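Local coordinates for protein possible TctC subunit of the Tripartite Tricarboxylate Transport(TTT) Family (Rhodopseudomonas palustris, PDB 6HKE) that probably captures C4-dicarboxylates such as malate in the periplasm for uptake by a tripartite tricarboxylate transporter, at residues 112-118 with 187-193; 123-129 with 207-211; 80-86 with 148-153; 140-146 with 166-172. The protein carries 2 engineered substitutions. Residues are numbered along the deposited sequence.

How the contacts relate
Following the chain from the N terminus, the helix start at 80-86 is met by 148-153, so contact 3 closes first. Inside that span lie the first segments of contacts 1, 2 and 4, which makes contact 3 cross all three. Contact 4 joins 140-146 to 166-172, the shortest loop, and falls wholly within the spans of both contact 1 (112-118 with 187-193) and contact 2 (123-129 with 207-211), which cross each other. Contacts 1, 2 and 4 all reach one sheet: strand 188-192 lies between 102-118 and 141-144, while 205-210 flanks 102-118. Contact 3 joins helix 82-90 to helix 150-162 and, together with Q192 of contact 1 and A145 of contact 4, meets the bound malate.

Contact 1. Residues 112-118 with 187-193; sequences PVLLLAR and DYMCDQI. With MLT (D-malate), chain D; LMR ((2S)-2-hydroxybutanedioic acid), chain E.
Build extended strands 112-118 and 188-192 antiparallel at 153°, axes 4.4 Å apart. V113-Q192, L115-C190 and A117-Y188 are non-hydrogen-bonded pairs; L114-D191 and L116-M189 are hydrogen-bonded (L114 N to D191 O and D191 N to L114 O 2.8 Å, L116 N to M189 O 2.7 Å, M189 N to L116 O 3.1 Å), with I193 N to P112 O and R118 N to D187 O, both 3.1 Å, at the ends. Small A117 sits opposite Y188, whose p rotamer carries the ring away from strand 112-118, and L115 (t, p) drops CD1 into the hollow beside it, 3.5 Å from Y188 CD2 and 4.0 Å from C190 SG. R118 NE salt-bridges D187 OD1 at 2.8 Å; Q192, at the N-cap position of helix 193-201, donates from NE2 to L-malate (LMR) O2 at 2.7 Å and weakly to overlapping D-malate (MLT) O3 at 3.3 Å. In this periplasmic-binding-protein core sheet, V113, L115 and C190 pack on helix 150-162, L116 and M189 on helix 174-182.

Contact 2. Residues 123-129 with 207-211; sequences PKDLSEF and AYVIA
Segment 123-129 runs from extended P123 (phi/psi -61/142) through K124 and D125 into the first turn of helix 126-136, where F129 N bonds D125 O at 2.9 Å. Segment 207-211 is extended but turns a corner at Y208 (-93/-54) before V209 resumes the strand at -142/161. The closest CA pair is D125-Y208, 6.1 Å. D125 is the N-cap: its OD1 accepts from E128 N at 3.2 Å, and E128 OE1 accepts from K124 N at 2.6 Å.

The corner aims the Y208 ring (chi1 -77°, m) at this turn, and the contact is mostly that ring. F129 (chi1 176°, t) presents its edge to the Y208 face, centroids 5.2 Å apart and planes at 58°, an edge-to-face pair; F129 CD2 is 4.0 Å from Y208 CE2. K124 C and D125 N lie at the ring's edge, each 3.8 Å from Y208 CE1, and P123 CB is 4.1 Å from that CE1. L126 CD1 meets V209 CG2 at 4.1 Å.

A helix N terminus is packed here against the corner in strand 205-210, away from the malate pocket: L126 touches L115 of strand 102-118, Y208 touches A117, and F129 meets Y188 of strand 188-192 edge-to-face.

Contact 3. Residues 80-86 with 148-153; sequences HLGTHGA and GSVSYA. With LMR ((2S)-2-hydroxybutanedioic acid), chain E; MLT (D-malate), chain D.
H80 lays its imidazole flat under V150: CG2 of V150 stands 3.5 Å from the H80 ring centroid and 4° off the ring normal, a CH-pi contact. Here two helix N termini meet at the malate pocket, probably the interdomain cleft of a periplasmic binding protein. H80 and T83 form a capping box, with H80 N to T83 OG1 at 3.1 Å, while G82 N donates to H80 ND1 at 3.0 Å; this leaves H80 NE2 pointing at the ligand. A wider pi-type turn follows at 82-86 (A86 N to L81 O 2.9 Å). On the second helix S149 is the N-cap, its OG accepting from Y152 N at 2.9 Å and also bonded to G146 O.

Close approach depends on glycine: a CB on G82 would fall 2.2 Å from G148 O. A86 CB meets A153 CB at 3.7 Å, and L81 CD2 folds back to A153 CB at 4.2 Å.

V150 N and S151 N, starting helix 150-162, and H80 NE2 from the other segment hold one carboxylate of L-malate: V150 N to O1A is 3.0 Å, S151 N to O1B 2.8 Å, and H80 NE2 to O1A 2.8 Å. In overlapping D-malate, V150 N lies 2.6 Å from O1.

Contact 4. Residues 140-146 with 166-172; sequences LNVAHAG and PTGVPFS
Four backbone hydrogen bonds hold strands 141-144 and 167-170 together: V142 N to T167 O at 2.9 Å, V169 N to V142 O at 2.7 Å, H144 N to V169 O at 3.1 Å and F171 N to H144 O at 2.7 Å. V142 and H144 therefore each donate and accept. The axes approach to 4.5 Å with N-to-C directions 37° apart, and N141-T167, V142-G168, A143-V169 and H144-P170 lie side by side at CA separations of 4.8 to 5.2 Å. P170 CA adds a CA-H...O contact to H144 O at 3.4 Å.

The two strands are the outer pieces of a beta-alpha-beta crossover whose helix is 150-162. V142 and H144 face that helix, V142 touching C155 and H144 touching S151, with the H144 ring meeting Y152 edge-to-face.

H144 (chi1 60°, p) bends its ring across the neighbouring strand: P170 CA lies over its face, 4.1 Å from the centroid, and H144 ND1 accepts from G146 N at 3.0 Å. A CB on G168 would clash with H144 NE2 (2.8 Å) in this rotamer, consistent with glycine there. V142 CG2 meets P166 CG at 3.5 Å. On the other face N141 CB packs on V169 CG2 at 3.6 Å, and A143 CB on F171 CE1 at 3.7 Å; F171 (m) also leans on A177 of helix 174-182. Beyond the strand end, A145 lines the malate pocket, its N bonded to S151 OG.

Contact 1. Residues 112-118 with 187-193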
# COMPACT_ATOMS: atom_id res chain seq x y z
N PRO A 112 -0.57 2.20 8.78
CA PRO A 112 -1.07 3.53 8.49
C PRO A 112 -0.29 4.23 7.36
O PRO A 112 0.82 3.84 7.00
CB PRO A 112 -0.94 4.26 9.82
CG PRO A 112 0.22 3.56 10.50
CD PRO A 112 0.10 2.11 10.09
N VAL A 113 -0.96 5.22 6.82
CA VAL A 113 -0.48 6.19 5.81
C VAL A 113 -0.18 7.51 6.53
O VAL A 113 -0.97 7.89 7.44
CB VAL A 113 -1.55 6.37 4.73
CG1 VAL A 113 -1.33 7.63 3.90
CG2 VAL A 113 -1.64 5.14 3.85
N LEU A 114 0.88 8.19 6.08
CA LEU A 114 1.38 9.48 6.59
C LEU A 114 1.32 10.52 5.49
O LEU A 114 1.69 10.20 4.35
CB LEU A 114 2.83 9.28 7.02
CG LEU A 114 3.02 8.54 8.34
CD1 LEU A 114 4.47 8.15 8.54
CD2 LEU A 114 2.56 9.42 9.48
N LEU A 115 0.96 11.75 5.85
CA LEU A 115 1.12 12.93 4.96
C LEU A 115 2.54 13.44 5.14
O LEU A 115 2.85 13.87 6.25
CB LEU A 115 0.08 13.97 5.35
CG LEU A 115 0.23 15.31 4.66
CD1 LEU A 115 0.22 15.14 3.14
CD2 LEU A 115 -0.86 16.26 5.12
N LEU A 116 3.40 13.29 4.13
CA LEU A 116 4.82 13.75 4.17
C LEU A 116 4.95 14.99 3.31
O LEU A 116 4.17 15.14 2.36
CB LEU A 116 5.75 12.69 3.60
CG LEU A 116 5.61 11.28 4.13
CD1 LEU A 116 6.69 10.43 3.50
CD2 LEU A 116 5.67 11.24 5.65
N ALA A 117 5.94 15.82 3.59
CA ALA A 117 6.32 16.90 2.66
C ALA A 117 7.83 16.98 2.60
O ALA A 117 8.51 16.44 3.51
CB ALA A 117 5.70 18.21 3.08
N ARG A 118 8.31 17.66 1.56
CA ARG A 118 9.72 18.09 1.45
C ARG A 118 10.11 18.86 2.72
O ARG A 118 9.23 19.59 3.25
CB ARG A 118 9.90 18.88 0.15
CG ARG A 118 8.99 20.08 -0.01
CD ARG A 118 9.41 20.78 -1.29
NE ARG A 118 8.80 22.09 -1.45
CZ ARG A 118 9.25 23.20 -0.89
NH1 ARG A 118 10.32 23.18 -0.11
NH2 ARG A 118 8.60 24.33 -1.09
N ASP A 187 6.19 18.35 -3.58
CA ASP A 187 5.84 19.15 -2.38
C ASP A 187 5.31 18.23 -1.28
O ASP A 187 5.85 18.25 -0.17
CB ASP A 187 4.89 20.27 -2.77
CG ASP A 187 5.63 21.26 -3.66
OD1 ASP A 187 6.57 21.89 -3.16
OD2 ASP A 187 5.34 21.30 -4.87
N TYR A 188 4.30 17.41 -1.58
CA TYR A 188 3.83 16.43 -0.59
C TYR A 188 3.34 15.15 -1.25
O TYR A 188 3.32 15.00 -2.49
CB TYR A 188 2.80 17.06 0.35
CG TYR A 188 1.47 17.44 -0.23
CD1 TYR A 188 1.29 18.67 -0.83
CD2 TYR A 188 0.36 16.62 -0.07
CE1 TYR A 188 0.05 19.07 -1.28
CE2 TYR A 188 -0.89 17.00 -0.54
CZ TYR A 188 -1.04 18.23 -1.14
OH TYR A 188 -2.26 18.63 -1.62
N MET A 189 2.99 14.22 -0.38
CA MET A 189 2.81 12.79 -0.69
C MET A 189 2.10 12.18 0.52
O MET A 189 2.45 12.56 1.67
CB MET A 189 4.20 12.19 -0.87
CG MET A 189 4.27 10.94 -1.68
SD MET A 189 6.03 10.53 -1.75
CE MET A 189 6.13 9.24 -0.52
N CYS A 190 1.13 11.31 0.28
CA CYS A 190 0.62 10.39 1.32
C CYS A 190 1.31 9.07 1.07
O CYS A 190 1.26 8.63 -0.08
CB CYS A 190 -0.90 10.29 1.27
SG CYS A 190 -1.65 11.91 1.59
N ASP A 191 2.03 8.54 2.06
CA ASP A 191 2.80 7.28 1.87
C ASP A 191 2.54 6.31 3.04
O ASP A 191 2.23 6.73 4.14
CB ASP A 191 4.27 7.61 1.64
CG ASP A 191 5.08 6.52 0.95
OD1 ASP A 191 4.48 5.53 0.48
OD2 ASP A 191 6.33 6.68 0.88
N GLN A 192 2.67 5.03 2.74
CA GLN A 192 2.71 3.92 3.72
C GLN A 192 3.91 4.11 4.65
O GLN A 192 5.02 4.48 4.20
CB GLN A 192 2.72 2.61 2.93
CG GLN A 192 1.36 2.30 2.31
CD GLN A 192 1.44 1.34 1.16
OE1 GLN A 192 1.27 0.14 1.35
NE2 GLN A 192 1.76 1.87 -0.01
N ILE A 193 3.70 3.85 5.94
CA ILE A 193 4.68 4.11 7.02
C ILE A 193 5.99 3.36 6.74
O ILE A 193 7.04 3.96 7.02
CB ILE A 193 4.05 3.78 8.39
CG1 ILE A 193 4.91 4.30 9.54
CG2 ILE A 193 3.76 2.30 8.53
CD1 ILE A 193 4.20 4.30 10.87
C1 MLT D . 1.24 2.66 -3.57
O1 MLT D . 0.09 2.17 -3.60
O2 MLT D . 1.39 3.89 -3.41
C2 MLT D . 2.42 1.75 -3.79
O3 MLT D . 2.47 0.56 -2.98
C3 MLT D . 3.72 2.43 -3.46
C4 MLT D . 4.75 1.38 -3.78
O4 MLT D . 4.66 0.23 -3.28
O5 MLT D . 5.64 1.73 -4.59
C1 LMR E . 1.29 2.95 -3.43
O1A LMR E . 0.48 2.21 -4.02
O1B LMR E . 1.05 4.14 -3.10
C2 LMR E . 2.66 2.35 -3.09
O2 LMR E . 2.61 1.10 -2.41
C3 LMR E . 3.55 2.16 -4.32
C4 LMR E . 4.73 1.31 -3.88
O4A LMR E . 5.86 1.84 -3.90
O4B LMR E . 4.51 0.14 -3.48

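Contact 2. Residues 123-129 with 207-211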
# COMPACT_ATOMS: atom_id res chain seq x y z
N PRO A 123 4.55 25.26 5.56
CA PRO A 123 3.58 25.06 6.64
C PRO A 123 4.23 24.22 7.76
O PRO A 123 5.01 23.34 7.47
CB PRO A 123 2.42 24.32 5.96
CG PRO A 123 2.61 24.61 4.48
CD PRO A 123 4.11 24.68 4.29
N LYS A 124 3.93 24.54 9.02
CA LYS A 124 4.54 23.85 10.18
C LYS A 124 3.54 22.87 10.79
O LYS A 124 3.99 21.93 11.48
CB LYS A 124 5.07 24.89 11.17
CG LYS A 124 6.24 25.71 10.63
CD LYS A 124 6.98 26.51 11.67
CE LYS A 124 7.23 27.95 11.26
NZ LYS A 124 5.96 28.73 11.20
N ASP A 125 2.24 23.03 10.50
CA ASP A 125 1.18 22.11 10.95
C ASP A 125 0.07 22.06 9.89
O ASP A 125 0.22 22.72 8.84
CB ASP A 125 0.67 22.50 12.34
CG ASP A 125 0.07 23.89 12.38
OD1 ASP A 125 -0.75 24.21 11.50
OD2 ASP A 125 0.43 24.65 13.30
N LEU A 126 -1.00 21.30 10.16
CA LEU A 126 -2.04 20.95 9.16
C LEU A 126 -2.93 22.17 8.87
O LEU A 126 -3.37 22.31 7.70
CB LEU A 126 -2.86 19.78 9.68
CG LEU A 126 -3.77 19.15 8.62
CD1 LEU A 126 -2.96 18.34 7.62
CD2 LEU A 126 -4.85 18.30 9.26
N SER A 127 -3.19 23.00 9.89
CA SER A 127 -3.79 24.35 9.77
C SER A 127 -3.11 25.13 8.64
O SER A 127 -3.76 25.42 7.64
CB SER A 127 -3.70 25.10 11.08
OG SER A 127 -4.63 24.59 12.02
N GLU A 128 -1.84 25.49 8.83
CA GLU A 128 -1.02 26.24 7.85
C GLU A 128 -0.97 25.48 6.52
O GLU A 128 -0.95 26.12 5.46
CB GLU A 128 0.42 26.43 8.35
CG GLU A 128 0.54 27.36 9.55
CD GLU A 128 1.97 27.50 10.07
OE1 GLU A 128 2.87 26.84 9.50
OE2 GLU A 128 2.18 28.27 11.05
N PHE A 129 -0.92 24.15 6.58
CA PHE A 129 -0.77 23.28 5.39
C PHE A 129 -1.95 23.49 4.43
O PHE A 129 -1.71 23.64 3.23
CB PHE A 129 -0.60 21.82 5.80
CG PHE A 129 -0.53 20.89 4.63
CD1 PHE A 129 -1.67 20.52 3.95
CD2 PHE A 129 0.70 20.41 4.18
CE1 PHE A 129 -1.60 19.67 2.85
CE2 PHE A 129 0.76 19.56 3.09
CZ PHE A 129 -0.38 19.20 2.43
N ALA A 207 6.66 14.50 8.30
CA ALA A 207 5.25 14.06 8.38
C ALA A 207 4.45 15.21 8.99
O ALA A 207 4.97 15.83 9.90
CB ALA A 207 5.15 12.83 9.24
N TYR A 208 3.26 15.51 8.49
CA TYR A 208 2.31 16.44 9.15
C TYR A 208 1.37 15.63 10.03
O TYR A 208 1.30 15.92 11.23
CB TYR A 208 1.60 17.29 8.10
CG TYR A 208 2.46 18.40 7.56
CD1 TYR A 208 2.49 19.63 8.18
CD2 TYR A 208 3.27 18.21 6.45
CE1 TYR A 208 3.27 20.66 7.70
CE2 TYR A 208 4.07 19.23 5.96
CZ TYR A 208 4.08 20.46 6.59
OH TYR A 208 4.85 21.49 6.12
N VAL A 209 0.71 14.61 9.48
CA VAL A 209 -0.26 13.78 10.26
C VAL A 209 -0.14 12.32 9.83
O VAL A 209 0.48 12.04 8.80
CB VAL A 209 -1.70 14.31 10.13
CG1 VAL A 209 -1.83 15.64 10.84
CG2 VAL A 209 -2.17 14.42 8.69
N ILE A 210 -0.63 11.43 10.69
CA ILE A 210 -0.81 9.98 10.41
C ILE A 210 -2.31 9.77 10.25
O ILE A 210 -3.07 10.35 11.05
CB ILE A 210 -0.15 9.13 11.52
CG1 ILE A 210 -0.20 7.63 11.20
CG2 ILE A 210 -0.75 9.42 12.88
CD1 ILE A 210 0.68 6.80 12.12
N ALA A 211 -2.72 9.07 9.20
CA ALA A 211 -4.14 8.85 8.86
C ALA A 211 -4.64 7.63 9.63
O ALA A 211 -4.94 6.60 8.99
CB ALA A 211 -4.30 8.67 7.37

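Contact 3. Residues 80-86 with 148-153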
# COMPACT_ATOMS: atom_id res chain seq x y z
N HIS A 80 -3.10 -4.34 -2.72
CA HIS A 80 -3.27 -3.54 -1.49
C HIS A 80 -4.54 -2.69 -1.62
O HIS A 80 -5.27 -2.86 -2.62
CB HIS A 80 -1.98 -2.77 -1.20
CG HIS A 80 -1.57 -1.78 -2.24
ND1 HIS A 80 -2.46 -1.19 -3.09
CD2 HIS A 80 -0.37 -1.21 -2.46
CE1 HIS A 80 -1.83 -0.30 -3.84
NE2 HIS A 80 -0.53 -0.30 -3.47
N LEU A 81 -4.75 -1.83 -0.63
CA LEU A 81 -5.94 -0.96 -0.52
C LEU A 81 -6.20 -0.24 -1.84
O LEU A 81 -7.38 0.02 -2.11
CB LEU A 81 -5.71 0.02 0.64
CG LEU A 81 -6.66 1.22 0.70
CD1 LEU A 81 -6.85 1.67 2.14
CD2 LEU A 81 -6.11 2.37 -0.13
N GLY A 82 -5.17 0.08 -2.63
CA GLY A 82 -5.32 0.73 -3.95
C GLY A 82 -5.73 -0.25 -5.04
O GLY A 82 -6.82 -0.12 -5.60
N THR A 83 -4.88 -1.22 -5.36
CA THR A 83 -5.03 -2.04 -6.58
C THR A 83 -6.28 -2.90 -6.46
O THR A 83 -6.88 -3.21 -7.51
CB THR A 83 -3.80 -2.91 -6.80
OG1 THR A 83 -3.68 -3.75 -5.66
CG2 THR A 83 -2.56 -2.07 -6.99
N HIS A 84 -6.66 -3.27 -5.23
CA HIS A 84 -7.73 -4.25 -4.94
C HIS A 84 -8.80 -3.63 -4.05
O HIS A 84 -9.47 -4.40 -3.33
CB HIS A 84 -7.13 -5.51 -4.33
CG HIS A 84 -6.45 -6.35 -5.35
ND1 HIS A 84 -5.26 -5.98 -5.92
CD2 HIS A 84 -6.82 -7.52 -5.92
CE1 HIS A 84 -4.92 -6.89 -6.81
NE2 HIS A 84 -5.86 -7.86 -6.83
N GLY A 85 -8.98 -2.30 -4.12
CA GLY A 85 -9.92 -1.57 -3.26
C GLY A 85 -10.38 -0.29 -3.90
O GLY A 85 -11.35 -0.33 -4.69
N ALA A 86 -9.69 0.81 -3.59
CA ALA A 86 -9.97 2.18 -4.07
C ALA A 86 -10.02 2.22 -5.60
O ALA A 86 -10.78 3.04 -6.11
CB ALA A 86 -8.95 3.15 -3.52
N GLY A 148 -4.29 3.46 -9.20
CA GLY A 148 -4.45 2.20 -8.46
C GLY A 148 -3.60 2.15 -7.20
O GLY A 148 -3.57 1.11 -6.53
N SER A 149 -2.94 3.26 -6.87
CA SER A 149 -1.98 3.37 -5.74
C SER A 149 -2.69 3.85 -4.47
O SER A 149 -3.73 4.54 -4.55
CB SER A 149 -0.78 4.24 -6.11
OG SER A 149 -1.05 5.63 -6.06
N VAL A 150 -2.14 3.45 -3.32
CA VAL A 150 -2.48 3.95 -1.97
C VAL A 150 -2.17 5.45 -1.92
O VAL A 150 -2.99 6.19 -1.35
CB VAL A 150 -1.68 3.21 -0.89
CG1 VAL A 150 -1.85 3.87 0.46
CG2 VAL A 150 -2.04 1.73 -0.81
N SER A 151 -1.01 5.84 -2.44
CA SER A 151 -0.52 7.23 -2.43
C SER A 151 -1.57 8.11 -3.10
O SER A 151 -1.87 9.17 -2.53
CB SER A 151 0.85 7.39 -3.07
OG SER A 151 0.92 6.77 -4.35
N TYR A 152 -2.13 7.67 -4.23
CA TYR A 152 -3.15 8.44 -4.99
C TYR A 152 -4.45 8.47 -4.18
O TYR A 152 -4.97 9.54 -3.92
CB TYR A 152 -3.41 7.87 -6.40
CG TYR A 152 -4.49 8.60 -7.15
CD1 TYR A 152 -4.26 9.86 -7.68
CD2 TYR A 152 -5.77 8.06 -7.28
CE1 TYR A 152 -5.25 10.55 -8.35
CE2 TYR A 152 -6.77 8.74 -7.95
CZ TYR A 152 -6.51 9.99 -8.49
OH TYR A 152 -7.48 10.68 -9.14
N ALA A 153 -4.95 7.30 -3.79
CA ALA A 153 -6.22 7.17 -3.05
C ALA A 153 -6.16 8.07 -1.81
O ALA A 153 -7.08 8.89 -1.62
CB ALA A 153 -6.49 5.73 -2.70
C1 LMR E . 1.29 2.95 -3.43
O1A LMR E . 0.48 2.21 -4.02
O1B LMR E . 1.05 4.14 -3.10
C2 LMR E . 2.66 2.35 -3.09
O2 LMR E . 2.61 1.10 -2.41
C3 LMR E . 3.55 2.16 -4.32
C4 LMR E . 4.73 1.31 -3.88
O4A LMR E . 5.86 1.84 -3.90
O4B LMR E . 4.51 0.14 -3.48
C1 MLT D . 1.24 2.66 -3.57
O1 MLT D . 0.09 2.17 -3.60
O2 MLT D . 1.39 3.89 -3.41
C2 MLT D . 2.42 1.75 -3.79
O3 MLT D . 2.47 0.56 -2.98
C3 MLT D . 3.72 2.43 -3.46
C4 MLT D . 4.75 1.38 -3.78
O4 MLT D . 4.66 0.23 -3.28
O5 MLT D . 5.64 1.73 -4.59

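Contact 4. Residues 140-146 with 166-172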
# COMPACT_ATOMS: atom_id res chain seq x y z
N LEU A 140 1.92 23.80 -6.92
CA LEU A 140 2.20 22.63 -6.06
C LEU A 140 2.10 21.34 -6.87
O LEU A 140 1.25 21.24 -7.78
CB LEU A 140 1.22 22.61 -4.88
CG LEU A 140 1.35 23.79 -3.91
CD1 LEU A 140 0.61 23.48 -2.63
CD2 LEU A 140 2.81 24.12 -3.61
N ASN A 141 2.97 20.39 -6.54
CA ASN A 141 3.06 19.03 -7.11
C ASN A 141 2.90 18.02 -5.98
O ASN A 141 3.72 18.03 -5.03
CB ASN A 141 4.38 18.79 -7.84
CG ASN A 141 4.61 19.74 -9.01
OD1 ASN A 141 5.71 20.25 -9.17
ND2 ASN A 141 3.59 19.97 -9.81
N VAL A 142 1.88 17.17 -6.07
CA VAL A 142 1.64 16.04 -5.14
C VAL A 142 2.09 14.77 -5.85
O VAL A 142 1.71 14.56 -6.99
CB VAL A 142 0.16 15.96 -4.70
CG1 VAL A 142 -0.05 14.90 -3.64
CG2 VAL A 142 -0.32 17.30 -4.21
N ALA A 143 2.92 13.99 -5.20
CA ALA A 143 3.45 12.72 -5.74
C ALA A 143 2.47 11.59 -5.41
O ALA A 143 1.95 11.54 -4.28
CB ALA A 143 4.83 12.47 -5.20
N HIS A 144 2.23 10.70 -6.38
CA HIS A 144 1.52 9.41 -6.17
C HIS A 144 2.11 8.39 -7.16
O HIS A 144 2.89 8.82 -8.03
CB HIS A 144 0.01 9.60 -6.33
CG HIS A 144 -0.38 10.10 -7.68
ND1 HIS A 144 -0.50 9.27 -8.76
CD2 HIS A 144 -0.69 11.35 -8.12
CE1 HIS A 144 -0.88 9.96 -9.82
NE2 HIS A 144 -1.00 11.25 -9.46
N ALA A 145 1.77 7.11 -7.00
CA ALA A 145 2.18 6.00 -7.88
C ALA A 145 1.01 5.51 -8.76
O ALA A 145 0.98 4.30 -9.10
CB ALA A 145 2.72 4.89 -7.02
N GLY A 146 0.11 6.40 -9.18
CA GLY A 146 -0.97 6.09 -10.15
C GLY A 146 -2.32 5.85 -9.50
O GLY A 146 -2.38 5.62 -8.26
N PRO A 166 -4.51 20.40 -6.23
CA PRO A 166 -3.19 20.61 -6.84
C PRO A 166 -2.89 19.57 -7.92
O PRO A 166 -3.54 18.54 -7.94
CB PRO A 166 -2.20 20.43 -5.68
CG PRO A 166 -2.94 19.55 -4.69
CD PRO A 166 -4.41 19.90 -4.85
N THR A 167 -1.91 19.84 -8.78
CA THR A 167 -1.36 18.88 -9.77
C THR A 167 -0.87 17.59 -9.07
O THR A 167 -0.13 17.70 -8.08
CB THR A 167 -0.20 19.49 -10.56
OG1 THR A 167 -0.68 20.75 -11.02
CG2 THR A 167 0.26 18.62 -11.71
N GLY A 168 -1.24 16.43 -9.61
CA GLY A 168 -0.63 15.13 -9.25
C GLY A 168 0.51 14.83 -10.20
O GLY A 168 0.37 15.16 -11.39
N VAL A 169 1.62 14.30 -9.70
CA VAL A 169 2.77 13.82 -10.51
C VAL A 169 2.85 12.32 -10.28
O VAL A 169 3.07 11.87 -9.15
CB VAL A 169 4.08 14.57 -10.15
CG1 VAL A 169 5.25 14.17 -11.02
CG2 VAL A 169 3.91 16.07 -10.21
N PRO A 170 2.64 11.49 -11.33
CA PRO A 170 2.64 10.04 -11.18
C PRO A 170 4.05 9.46 -11.20
O PRO A 170 4.84 9.85 -12.05
CB PRO A 170 1.81 9.59 -12.40
CG PRO A 170 2.13 10.61 -13.47
CD PRO A 170 2.41 11.90 -12.72
N PHE A 171 4.32 8.51 -10.30
CA PHE A 171 5.61 7.78 -10.20
C PHE A 171 5.35 6.29 -10.41
O PHE A 171 4.19 5.88 -10.39
CB PHE A 171 6.28 8.08 -8.85
CG PHE A 171 6.89 9.45 -8.75
CD1 PHE A 171 6.10 10.55 -8.44
CD2 PHE A 171 8.23 9.66 -9.05
CE1 PHE A 171 6.66 11.82 -8.38
CE2 PHE A 171 8.78 10.93 -9.00
CZ PHE A 171 7.99 12.01 -8.68
N SER A 172 6.41 5.52 -10.65
CA SER A 172 6.40 4.04 -10.79
C SER A 172 6.21 3.37 -9.43
O SER A 172 6.01 2.13 -9.41
CB SER A 172 7.69 3.57 -11.45
OG SER A 172 8.84 4.06 -10.76